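Local structure of aminoglycoside Nucleotidyltransferase (2")-Ia (Pseudomonas aeruginosa, 5CFT) at residues T11-L16 / D51-T56; I39-G44 / V128-W133; L80-L85 / D94-W99. The protein adenylates the 2''-hydroxyl group of gentamicin, tobramycin, kanamycin and related aminoglycosides, using a nucleoside triphosphate and divalent metal ions, and so makes bacteria resistant to them. All coordinates share one frame; numbering follows the deposited sequence. Where two conformers were deposited one is given.

Interactions 1 and 3 reach the same mixed sheet. Their centres lie about 16 Å apart, and strands 53-58 and 91-101 are parallel neighbours in it. Backbone bonds join I53 to D94 and L55 to E96 there. That pairing brings D52, D54 and D94 to one manganese ion, which both contacts touch. Interaction 2 has its centre about 13 Å from that of interaction 1 and about 19 Å from that of interaction 3. It fastens helix 35-43 to the start of helix 133-146. Along the chain, the segments of interactions 1 and 2 alternate. Interaction 3 lies wholly between the two segments of interaction 2.

Interaction 1 of 3, residues T11-L16 / D51-T56; sequences TTQVTL and DDIDLT. With MN (manganese (II) ion), chain C; MN (manganese (II) ion), chain B; APC (diphosphomethylphosphonic acid adenosyl ester), chain D.
I53 lays its CD1 methyl against two side chains of helix 11-26. I53 CD1 lies 4.0 Å from L16 CD2 and 4.1 Å from Q13 CG. I53 and Q13 run past each other in opposite directions, so the methyl meets the aliphatic part of Q13 and not its amide. The amide goes on to polar partners: OE1 accepts from W37 NE1, and NE2 donates to H50 O and E91 OE1. These bonds fix the rotation of a buried amide beside the loop that leads into strand 53-58.

I53 faces the helix, whereas D52 and D54 turn their carboxylates to two manganese ions. The two oxygens of D52 are divided between the metals. D52 OD1 binds manganese B at 2.1 Å and D52 OD2 binds manganese C at 2.3 Å. D54 does the same, with D54 OD2 on manganese B at 2.1 Å and OD1 on manganese C. Oxygens O2A, O2B and O2G of the nucleotide analogue and one water complete the six ligands of manganese B. O2A also reaches manganese C, so an oxygen of the alpha phosphate bridges the pair. D51 adds a backbone bond: D51 N donates to APC O1G at 2.9 Å and nearly straight (169°). Its carboxylate turns to K155 in a salt bridge. The metals probably draw charge from the phosphates. Two aspartates separated by one hydrophobic residue, I53, and sharing two metals with the triphosphate analogue, fit the Dh[DE] metal-binding motif of the nucleotidyltransferase superfamily.

Interaction 2 of 3, residues I39-G44 / V128-W133; sequences IDARLG and VRCNSW
R42 stretches from helix 35-43 over the indole of W133 to the backbone of the 128-133 segment. Its chain is extended from CG to NE, with CG anti to the carbonyl carbon (chi1 -73°). This brings CB and CD onto the ring. R42 CD makes a CH-pi contact over the face, 3.6 Å from the centroid of the W133 five-membered ring. R42 CB lies 3.4 Å from W133 CZ2.

The guanidinium rises further above the same ring, its plane turned 52° from it. With R42 CZ 5.1 Å from the W133 five-membered centroid, any cation-pi attraction is at most weak. R42 NE donates to N131 O at 2.8 Å, with that oxygen in the guanidinium plane. R42 NH2 makes a weak bond to the same oxygen and another bond to C130 O at 3.3 Å, approached from above its carbonyl plane. E120 gives NH2 a salt bridge as well.

At the six-membered end of the indole, I39 CG1 meets W133 CZ3 at 4.0 Å, the side chains crossing at about a right angle. A41 CB packs on V128 CG2 at 3.9 Å. Helix 35-43 ends in a Schellman motif at G44, and S132, whose OG accepts from A135 N, is the N-cap of helix 133-146.

Interaction 3 of 3, residues L80-L85 / D94-W99; sequences LDYGFL and DCEPAW. With MN (manganese (II) ion), chain C; 51G (gentamicin C1), chain E.
D94 OD1 accepts a 2.7 Å hydrogen bond from Y82 OH. The bond comes in on the syn side of the carboxylate, and the oxygen lies at the edge of the tyrosine ring. This tie holds the carboxylate while D94 OD2 binds manganese C at 2.3 Å. D52 and D54 supply further carboxylate oxygens to that metal. Gentamicin O6, its 2''-hydroxyl, is a ligand of the same ion and lies 3.2 Å from PA of the nucleotide analogue. This is consistent with transfer of the adenylyl group to that oxygen. Gentamicin N1 also makes a weak bond to D94 OD2. D94 faces L85 as a non-hydrogen-bonded pair.

C95 pairs with F84 in both directions: F84 N donates to C95 O and C95 N to F84 O, at 2.9 and 2.8 Å. This is an antiparallel hydrogen-bonded pair of the beta hairpin formed by strands 84-88 and 91-101. C95 CB stands over the F84 ring, 3.7 Å from its centroid and offset toward the rim, with SG oblique to it. The phenylalanine gets there with CG between the backbone N and the carbonyl carbon (chi1 70°). L65 touches both side chains.

E96 returns to the antibiotic side. Its CG is anti to the backbone N and the chain runs out extended, which carries the carboxylate past Y82, their planes 76° apart. E96 OE1 accepts from gentamicin N2 at 2.7 Å and E96 OE2 from gentamicin N4 at 2.8 Å. A water also donates to OE2 and to Y82 O. Gentamicin C12 lies over one face of the Y82 ring, offset toward its rim. At P97, the ring CD comes against Y82 O, and the proline packs on F57.

Interaction 1 of 3, residues T11-L16 / D51-T56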
loop_
_atom_site.group_PDB
_atom_site.type_symbol
_atom_site.label_atom_id
_atom_site.label_comp_id
_atom_site.label_asym_id
_atom_site.label_seq_id
_atom_site.Cartn_x
_atom_site.Cartn_y
_atom_site.Cartn_z
ATOM N N THR A 11 -12.306 3.300 -14.108
ATOM C CA THR A 11 -12.011 4.660 -14.289
ATOM C C THR A 11 -12.283 5.327 -12.950
ATOM O O THR A 11 -11.474 6.138 -12.591
ATOM C CB THR A 11 -12.800 5.308 -15.440
ATOM O OG1 THR A 11 -12.374 6.667 -15.600
ATOM C CG2 THR A 11 -14.266 5.259 -15.183
ATOM N N THR A 12 -13.336 5.004 -12.191
ATOM C CA THR A 12 -13.564 5.747 -10.939
ATOM C C THR A 12 -12.396 5.608 -9.974
ATOM O O THR A 12 -11.886 6.593 -9.407
ATOM C CB THR A 12 -14.851 5.280 -10.238
ATOM O OG1 THR A 12 -15.927 5.442 -11.148
ATOM C CG2 THR A 12 -15.113 6.088 -8.985
ATOM N N GLN A 13 -11.921 4.394 -9.724
ATOM C CA GLN A 13 -10.761 4.253 -8.844
ATOM C C GLN A 13 -9.545 4.965 -9.324
ATOM O O GLN A 13 -8.849 5.605 -8.509
ATOM C CB GLN A 13 -10.382 2.775 -8.612
ATOM C CG GLN A 13 -10.970 2.234 -7.431
ATOM C CD GLN A 13 -10.648 0.795 -7.244
ATOM O OE1 GLN A 13 -9.720 0.268 -7.868
ATOM N NE2 GLN A 13 -11.507 0.103 -6.496
ATOM N N VAL A 14 -9.254 4.856 -10.617
ATOM C CA VAL A 14 -8.059 5.461 -11.165
ATOM C C VAL A 14 -8.207 6.967 -11.032
ATOM O O VAL A 14 -7.275 7.655 -10.596
ATOM C CB VAL A 14 -7.809 5.059 -12.600
ATOM C CG1 VAL A 14 -6.762 5.914 -13.216
ATOM C CG2 VAL A 14 -7.385 3.613 -12.652
ATOM N N THR A 15 -9.374 7.509 -11.379
ATOM C CA THR A 15 -9.557 8.952 -11.234
ATOM C C THR A 15 -9.422 9.410 -9.780
ATOM O O THR A 15 -8.829 10.453 -9.482
ATOM C CB THR A 15 -10.948 9.343 -11.828
ATOM O OG1 THR A 15 -10.993 8.987 -13.213
ATOM C CG2 THR A 15 -11.241 10.848 -11.655
ATOM N N LEU A 16 -9.973 8.621 -8.863
ATOM C CA LEU A 16 -9.932 8.932 -7.448
ATOM C C LEU A 16 -8.489 8.916 -6.935
ATOM O O LEU A 16 -8.102 9.804 -6.189
ATOM C CB LEU A 16 -10.778 7.953 -6.674
ATOM C CG LEU A 16 -10.785 8.151 -5.167
ATOM C CD1 LEU A 16 -11.273 9.555 -4.828
ATOM C CD2 LEU A 16 -11.678 7.108 -4.471
ATOM N N ASP A 51 -10.389 -4.267 -4.937
ATOM C CA ASP A 51 -11.516 -4.049 -4.030
ATOM C C ASP A 51 -11.420 -2.763 -3.240
ATOM O O ASP A 51 -12.443 -2.197 -2.842
ATOM C CB ASP A 51 -11.676 -5.237 -3.098
ATOM C CG ASP A 51 -12.284 -6.451 -3.804
ATOM O OD1 ASP A 51 -12.739 -6.344 -4.963
ATOM O OD2 ASP A 51 -12.360 -7.515 -3.158
ATOM N N ASP A 52 -10.212 -2.284 -3.025
ATOM C CA ASP A 52 -9.977 -1.021 -2.308
ATOM C C ASP A 52 -8.704 -0.356 -2.764
ATOM O O ASP A 52 -8.030 -0.837 -3.685
ATOM C CB ASP A 52 -9.976 -1.231 -0.769
ATOM C CG ASP A 52 -8.874 -2.066 -0.279
ATOM O OD1 ASP A 52 -7.879 -2.216 -0.972
ATOM O OD2 ASP A 52 -8.975 -2.550 0.906
ATOM N N ILE A 53 -8.383 0.795 -2.170
ATOM C CA ILE A 53 -7.146 1.505 -2.374
ATOM C C ILE A 53 -6.431 1.531 -1.038
ATOM O O ILE A 53 -6.978 2.077 -0.072
ATOM C CB ILE A 53 -7.423 2.900 -2.850
ATOM C CG1 ILE A 53 -8.127 2.925 -4.233
ATOM C CG2 ILE A 53 -6.143 3.688 -3.005
ATOM C CD1 ILE A 53 -8.825 4.270 -4.555
ATOM N N ASP A 54 -5.282 0.891 -0.941
ATOM C CA ASP A 54 -4.436 0.882 0.237
ATOM C C ASP A 54 -3.465 2.041 0.170
ATOM O O ASP A 54 -2.775 2.224 -0.832
ATOM C CB ASP A 54 -3.699 -0.450 0.323
ATOM C CG ASP A 54 -4.625 -1.633 0.369
ATOM O OD1 ASP A 54 -5.301 -1.846 1.416
ATOM O OD2 ASP A 54 -4.722 -2.387 -0.642
ATOM N N LEU A 55 -3.390 2.817 1.249
ATOM C CA LEU A 55 -2.557 4.006 1.322
ATOM C C LEU A 55 -1.732 3.965 2.599
ATOM O O LEU A 55 -2.248 3.619 3.689
ATOM C CB LEU A 55 -3.405 5.264 1.345
ATOM C CG LEU A 55 -4.203 5.571 0.098
ATOM C CD1 LEU A 55 -5.057 6.816 0.366
ATOM C CD2 LEU A 55 -3.294 5.765 -1.090
ATOM N N THR A 56 -0.469 4.374 2.513
ATOM C CA THR A 56 0.395 4.619 3.657
ATOM C C THR A 56 0.624 6.127 3.743
ATOM O O THR A 56 0.900 6.773 2.733
ATOM C CB THR A 56 1.756 3.899 3.566
ATOM O OG1 THR A 56 1.537 2.485 3.456
ATOM C CG2 THR A 56 2.586 4.153 4.770
HETATM MN MN MN C . -7.035 -3.161 2.040
HETATM MN MN MN B . -6.306 -3.582 -1.295
HETATM P PG APC D . -7.265 -5.558 -3.797
HETATM O O1G APC D . -8.437 -6.358 -4.463
HETATM O O2G APC D . -7.737 -4.848 -2.546
HETATM O O3G APC D . -6.501 -4.755 -4.706
HETATM P PB APC D . -5.256 -6.569 -2.094
HETATM O O1B APC D . -4.033 -7.491 -2.336
HETATM O O2B APC D . -4.890 -5.115 -1.916
HETATM O O3B APC D . -6.187 -6.669 -3.334
HETATM P PA APC D . -6.400 -6.323 0.727
HETATM O O1A APC D . -7.459 -6.851 1.660
HETATM O O2A APC D . -6.551 -4.820 0.464
HETATM C C3A APC D . -6.304 -7.198 -0.804
HETATM O "O5'" APC D . -5.080 -6.503 1.563
HETATM C "C5'" APC D . -3.916 -5.645 1.509
HETATM C "C4'" APC D . -2.775 -6.546 1.894
HETATM O "O4'" APC D . -3.008 -7.048 3.231
HETATM C "C3'" APC D . -2.713 -7.756 1.002
HETATM O "O3'" APC D . -1.863 -7.385 -0.086
HETATM C "C2'" APC D . -2.180 -8.844 1.926
HETATM O "O2'" APC D . -0.767 -8.647 1.919
HETATM C "C1'" APC D . -2.780 -8.451 3.283
HETATM N N9 APC D . -4.012 -9.158 3.707
HETATM C C8 APC D . -5.149 -9.430 2.997
HETATM N N7 APC D . -6.139 -9.917 3.719
HETATM C C5 APC D . -5.594 -9.996 4.989
HETATM C C6 APC D . -6.092 -10.535 6.199
HETATM N N6 APC D . -7.327 -11.032 6.345
HETATM N N1 APC D . -5.263 -10.562 7.264
HETATM C C2 APC D . -4.031 -10.070 7.132
HETATM N N3 APC D . -3.458 -9.534 6.053
HETATM C C4 APC D . -4.289 -9.534 5.006
HETATM O O HOH W 1 -5.979 -2.602 -3.331
#

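Interaction 2 of 3, residues I39-G44 / V128-W133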
loop_
_atom_site.group_PDB
_atom_site.type_symbol
_atom_site.label_atom_id
_atom_site.label_comp_id
_atom_site.label_asym_id
_atom_site.label_seq_id
_atom_site.Cartn_x
_atom_site.Cartn_y
_atom_site.Cartn_z
ATOM N N ILE A 39 1.198 -3.217 -6.457
ATOM C CA ILE A 39 1.749 -4.192 -7.362
ATOM C C ILE A 39 1.530 -3.748 -8.789
ATOM O O ILE A 39 2.448 -3.739 -9.630
ATOM C CB ILE A 39 1.081 -5.532 -7.082
ATOM C CG1 ILE A 39 1.496 -6.038 -5.684
ATOM C CG2 ILE A 39 1.463 -6.556 -8.176
ATOM C CD1 ILE A 39 0.706 -7.286 -5.305
ATOM N N ASP A 40 0.297 -3.360 -9.089
ATOM C CA ASP A 40 -0.035 -2.923 -10.442
ATOM C C ASP A 40 0.765 -1.641 -10.787
ATOM O O ASP A 40 1.173 -1.474 -11.957
ATOM C CB ASP A 40 -1.509 -2.690 -10.627
ATOM C CG ASP A 40 -2.289 -3.981 -10.802
ATOM O OD1 ASP A 40 -1.746 -5.058 -10.525
ATOM O OD2 ASP A 40 -3.489 -3.908 -11.182
ATOM N N ALA A 41 1.001 -0.764 -9.823
ATOM C CA ALA A 41 1.776 0.447 -10.100
ATOM C C ALA A 41 3.219 0.140 -10.428
ATOM O O ALA A 41 3.801 0.717 -11.356
ATOM C CB ALA A 41 1.642 1.370 -8.937
ATOM N N ARG A 42 3.848 -0.774 -9.695
ATOM C CA ARG A 42 5.222 -1.116 -9.980
ATOM C C ARG A 42 5.331 -1.873 -11.318
ATOM O O ARG A 42 6.349 -1.772 -11.998
ATOM C CB ARG A 42 5.831 -1.912 -8.842
ATOM C CG ARG A 42 6.115 -1.071 -7.616
ATOM C CD ARG A 42 6.897 -1.852 -6.544
ATOM N NE ARG A 42 7.255 -0.901 -5.489
ATOM C CZ ARG A 42 8.300 -0.096 -5.517
ATOM N NH1 ARG A 42 9.244 -0.208 -6.461
ATOM N NH2 ARG A 42 8.415 0.836 -4.597
ATOM N N LEU A 43 4.297 -2.630 -11.689
ATOM C CA LEU A 43 4.280 -3.300 -12.971
ATOM C C LEU A 43 3.962 -2.372 -14.134
ATOM O O LEU A 43 4.294 -2.686 -15.264
ATOM C CB LEU A 43 3.232 -4.418 -12.982
ATOM C CG LEU A 43 3.583 -5.528 -11.964
ATOM C CD1 LEU A 43 2.455 -6.573 -11.979
ATOM C CD2 LEU A 43 4.896 -6.183 -12.310
ATOM N N GLY A 44 3.301 -1.253 -13.839
ATOM C CA GLY A 44 2.797 -0.385 -14.870
ATOM C C GLY A 44 1.705 -0.987 -15.684
ATOM O O GLY A 44 1.568 -0.660 -16.866
ATOM N N VAL A 128 3.812 7.433 -9.477
ATOM C CA VAL A 128 3.251 7.469 -8.136
ATOM C C VAL A 128 4.189 6.835 -7.151
ATOM O O VAL A 128 4.892 5.858 -7.445
ATOM C CB VAL A 128 1.912 6.740 -8.055
ATOM C CG1 VAL A 128 0.884 7.393 -8.960
ATOM C CG2 VAL A 128 2.015 5.242 -8.385
ATOM N N ARG A 129 4.205 7.342 -5.928
ATOM C CA ARG A 129 4.886 6.683 -4.835
ATOM C C ARG A 129 4.107 5.418 -4.435
ATOM O O ARG A 129 2.883 5.402 -4.326
ATOM C CB ARG A 129 5.034 7.580 -3.603
ATOM C CG ARG A 129 5.965 8.768 -3.824
ATOM C CD ARG A 129 6.286 9.420 -2.483
ATOM N NE ARG A 129 7.115 10.604 -2.635
ATOM C CZ ARG A 129 6.649 11.837 -2.821
ATOM N NH1 ARG A 129 7.530 12.836 -2.924
ATOM N NH2 ARG A 129 5.365 12.105 -2.907
ATOM N N CYS A 130 4.841 4.312 -4.322
ATOM C CA CYS A 130 4.293 3.045 -3.794
ATOM C C CYS A 130 5.246 2.426 -2.774
ATOM O O CYS A 130 6.484 2.713 -2.774
ATOM C CB CYS A 130 4.012 1.995 -4.853
ATOM S SG CYS A 130 3.464 2.386 -6.516
ATOM N N ASN A 131 4.695 1.567 -1.902
ATOM C CA ASN A 131 5.544 0.779 -1.031
ATOM C C ASN A 131 6.484 -0.122 -1.828
ATOM O O ASN A 131 6.217 -0.490 -2.968
ATOM C CB ASN A 131 4.726 -0.040 -0.042
ATOM C CG ASN A 131 3.875 0.773 0.820
ATOM O OD1 ASN A 131 2.659 0.540 0.832
ATOM N ND2 ASN A 131 4.431 1.729 1.546
ATOM N N SER A 132 7.633 -0.398 -1.222
ATOM C CA SER A 132 8.617 -1.273 -1.817
ATOM C C SER A 132 8.052 -2.684 -2.031
ATOM O O SER A 132 7.151 -3.139 -1.338
ATOM C CB SER A 132 9.863 -1.375 -0.937
ATOM O OG SER A 132 9.513 -1.979 0.293
ATOM N N TRP A 133 8.635 -3.429 -2.961
ATOM C CA TRP A 133 8.272 -4.820 -3.093
ATOM C C TRP A 133 8.434 -5.567 -1.768
ATOM O O TRP A 133 7.598 -6.412 -1.408
ATOM C CB TRP A 133 9.123 -5.513 -4.163
ATOM C CG TRP A 133 8.830 -5.224 -5.590
ATOM C CD1 TRP A 133 9.707 -4.791 -6.495
ATOM C CD2 TRP A 133 7.582 -5.447 -6.286
ATOM N NE1 TRP A 133 9.107 -4.686 -7.736
ATOM C CE2 TRP A 133 7.798 -5.089 -7.623
ATOM C CE3 TRP A 133 6.305 -5.915 -5.903
ATOM C CZ2 TRP A 133 6.803 -5.176 -8.564
ATOM C CZ3 TRP A 133 5.336 -5.990 -6.824
ATOM C CH2 TRP A 133 5.575 -5.640 -8.146
#

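Interaction 3 of 3, residues L80-L85 / D94-W99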
loop_
_atom_site.group_PDB
_atom_site.type_symbol
_atom_site.label_atom_id
_atom_site.label_comp_id
_atom_site.label_asym_id
_atom_site.label_seq_id
_atom_site.Cartn_x
_atom_site.Cartn_y
_atom_site.Cartn_z
ATOM N N LEU A 80 -9.195 0.787 12.749
ATOM C CA LEU A 80 -8.706 -0.591 12.916
ATOM C C LEU A 80 -7.502 -0.595 13.808
ATOM O O LEU A 80 -6.985 0.464 14.170
ATOM C CB LEU A 80 -8.319 -1.215 11.573
ATOM C CG LEU A 80 -9.417 -1.602 10.589
ATOM C CD1 LEU A 80 -10.536 -2.443 11.224
ATOM C CD2 LEU A 80 -9.906 -0.361 10.009
ATOM N N ASP A 81 -6.986 -1.785 14.124
ATOM C CA ASP A 81 -5.845 -1.811 15.018
ATOM C C ASP A 81 -4.624 -1.158 14.393
ATOM O O ASP A 81 -3.784 -0.591 15.083
ATOM C CB ASP A 81 -5.489 -3.250 15.437
ATOM C CG ASP A 81 -6.578 -3.910 16.256
ATOM O OD1 ASP A 81 -7.189 -3.238 17.132
ATOM O OD2 ASP A 81 -6.832 -5.120 16.042
ATOM N N TYR A 82 -4.536 -1.158 13.068
ATOM C CA TYR A 82 -3.318 -0.685 12.419
ATOM C C TYR A 82 -3.504 0.675 11.711
ATOM O O TYR A 82 -2.519 1.212 11.185
ATOM C CB TYR A 82 -2.816 -1.715 11.364
ATOM C CG TYR A 82 -3.848 -1.873 10.249
ATOM C CD1 TYR A 82 -3.930 -0.955 9.171
ATOM C CD2 TYR A 82 -4.765 -2.891 10.283
ATOM C CE1 TYR A 82 -4.921 -1.109 8.223
ATOM C CE2 TYR A 82 -5.770 -3.015 9.324
ATOM C CZ TYR A 82 -5.809 -2.133 8.308
ATOM O OH TYR A 82 -6.809 -2.320 7.398
ATOM N N GLY A 83 -4.717 1.211 11.680
ATOM C CA GLY A 83 -4.948 2.345 10.812
ATOM C C GLY A 83 -6.425 2.640 10.765
ATOM O O GLY A 83 -7.174 2.411 11.716
ATOM N N PHE A 84 -6.909 3.167 9.640
ATOM C CA PHE A 84 -8.330 3.507 9.519
ATOM C C PHE A 84 -8.867 3.288 8.110
ATOM O O PHE A 84 -8.107 3.244 7.131
ATOM C CB PHE A 84 -8.605 4.967 9.917
ATOM C CG PHE A 84 -8.073 5.998 8.971
ATOM C CD1 PHE A 84 -8.861 6.483 7.932
ATOM C CD2 PHE A 84 -6.808 6.549 9.138
ATOM C CE1 PHE A 84 -8.389 7.448 7.068
ATOM C CE2 PHE A 84 -6.350 7.562 8.303
ATOM C CZ PHE A 84 -7.115 8.003 7.270
ATOM N N LEU A 85 -10.168 3.013 8.000
ATOM C CA LEU A 85 -10.808 2.919 6.698
ATOM C C LEU A 85 -11.545 4.235 6.501
ATOM O O LEU A 85 -12.085 4.847 7.438
ATOM C CB LEU A 85 -11.784 1.735 6.581
ATOM C CG LEU A 85 -11.252 0.354 6.992
ATOM C CD1 LEU A 85 -12.413 -0.609 6.793
ATOM C CD2 LEU A 85 -10.088 -0.096 6.127
ATOM N N ASP A 94 -8.009 2.187 2.550
ATOM C CA ASP A 94 -7.524 1.441 3.703
ATOM C C ASP A 94 -6.188 2.041 4.072
ATOM O O ASP A 94 -5.206 1.855 3.329
ATOM C CB ASP A 94 -7.437 -0.029 3.314
ATOM C CG ASP A 94 -6.929 -0.914 4.377
ATOM O OD1 ASP A 94 -6.637 -0.481 5.494
ATOM O OD2 ASP A 94 -6.886 -2.137 4.112
ATOM N N CYS A 95 -6.160 2.819 5.130
ATOM C CA CYS A 95 -5.038 3.757 5.400
ATOM C C CYS A 95 -4.226 3.379 6.622
ATOM O O CYS A 95 -4.775 3.191 7.717
ATOM C CB CYS A 95 -5.602 5.194 5.589
ATOM S SG CYS A 95 -6.567 5.764 4.199
ATOM N N GLU A 96 -2.910 3.267 6.471
ATOM C CA GLU A 96 -2.034 2.907 7.554
ATOM C C GLU A 96 -0.933 3.957 7.706
ATOM O O GLU A 96 -0.365 4.425 6.702
ATOM C CB GLU A 96 -1.417 1.522 7.270
ATOM C CG GLU A 96 -0.526 1.080 8.315
ATOM C CD GLU A 96 -0.012 -0.330 8.151
ATOM O OE1 GLU A 96 0.408 -0.676 7.073
ATOM O OE2 GLU A 96 0.019 -1.065 9.176
ATOM N N PRO A 97 -0.548 4.277 8.936
ATOM C CA PRO A 97 0.531 5.232 9.148
ATOM C C PRO A 97 1.899 4.614 8.907
ATOM O O PRO A 97 2.138 3.413 9.141
ATOM C CB PRO A 97 0.365 5.618 10.604
ATOM C CG PRO A 97 -0.203 4.343 11.220
ATOM C CD PRO A 97 -1.210 3.924 10.195
ATOM N N ALA A 98 2.819 5.470 8.450
ATOM C CA ALA A 98 4.271 5.236 8.539
ATOM C C ALA A 98 4.867 6.365 9.372
ATOM O O ALA A 98 4.296 7.467 9.478
ATOM C CB ALA A 98 4.896 5.204 7.180
ATOM N N TRP A 99 6.014 6.106 9.984
ATOM C CA TRP A 99 6.570 7.018 10.939
ATOM C C TRP A 99 7.997 7.315 10.565
ATOM O O TRP A 99 8.706 6.435 10.127
ATOM C CB TRP A 99 6.492 6.424 12.364
ATOM C CG TRP A 99 5.083 6.071 12.772
ATOM C CD1 TRP A 99 4.509 4.850 12.681
ATOM C CD2 TRP A 99 4.081 6.962 13.256
ATOM N NE1 TRP A 99 3.211 4.921 13.131
ATOM C CE2 TRP A 99 2.926 6.206 13.455
ATOM C CE3 TRP A 99 4.046 8.339 13.555
ATOM C CZ2 TRP A 99 1.772 6.761 13.996
ATOM C CZ3 TRP A 99 2.878 8.882 14.045
ATOM C CH2 TRP A 99 1.766 8.077 14.254
HETATM MN MN MN C . -7.035 -3.161 2.040
HETATM O O6 51G E . -7.163 -4.943 3.545
HETATM C C14 51G E . -7.238 -5.753 4.721
HETATM C C15 51G E . -8.127 -5.088 5.770
HETATM N N 51G E . -9.484 -4.865 5.268
HETATM C C19 51G E . -9.966 -3.504 5.505
HETATM C C16 51G E . -8.206 -5.983 7.002
HETATM C C18 51G E . -8.989 -5.316 8.125
HETATM O O5 51G E . -8.937 -7.147 6.579
HETATM C C17 51G E . -6.797 -6.331 7.477
HETATM O O4 51G E . -5.972 -6.834 6.429
HETATM C C13 51G E . -5.844 -6.000 5.289
HETATM O O3 51G E . -5.266 -4.797 5.716
HETATM C C11 51G E . -3.825 -4.681 5.759
HETATM C C10 51G E . -3.475 -3.201 5.573
HETATM N N1 51G E . -4.001 -2.619 4.322
HETATM C C9 51G E . -1.957 -3.018 5.659
HETATM C C8 51G E . -1.409 -3.511 7.003
HETATM N N2 51G E . 0.058 -3.311 7.052
HETATM C C12 51G E . -3.303 -5.171 7.105
HETATM O O2 51G E . -3.513 -6.584 7.243
HETATM C C7 51G E . -1.805 -4.950 7.251
HETATM O O1 51G E . -1.469 -5.237 8.622
HETATM C C6 51G E . -0.294 -5.977 8.879
HETATM C C5 51G E . -0.615 -7.178 9.777
HETATM N N3 51G E . -1.705 -7.975 9.217
HETATM C C4 51G E . -1.038 -6.625 11.129
HETATM C C3 51G E . 0.099 -5.786 11.671
HETATM O O 51G E . 0.742 -5.179 9.412
HETATM C C2 51G E . 0.448 -4.652 10.730
HETATM C C1 51G E . 1.650 -3.849 11.140
HETATM C C 51G E . 2.855 -4.746 11.358
HETATM N N4 51G E . 1.968 -2.810 10.150
HETATM C C20 51G E . 2.918 -1.833 10.644
HETATM O O HOH W 2 -0.029 0.406 11.801
#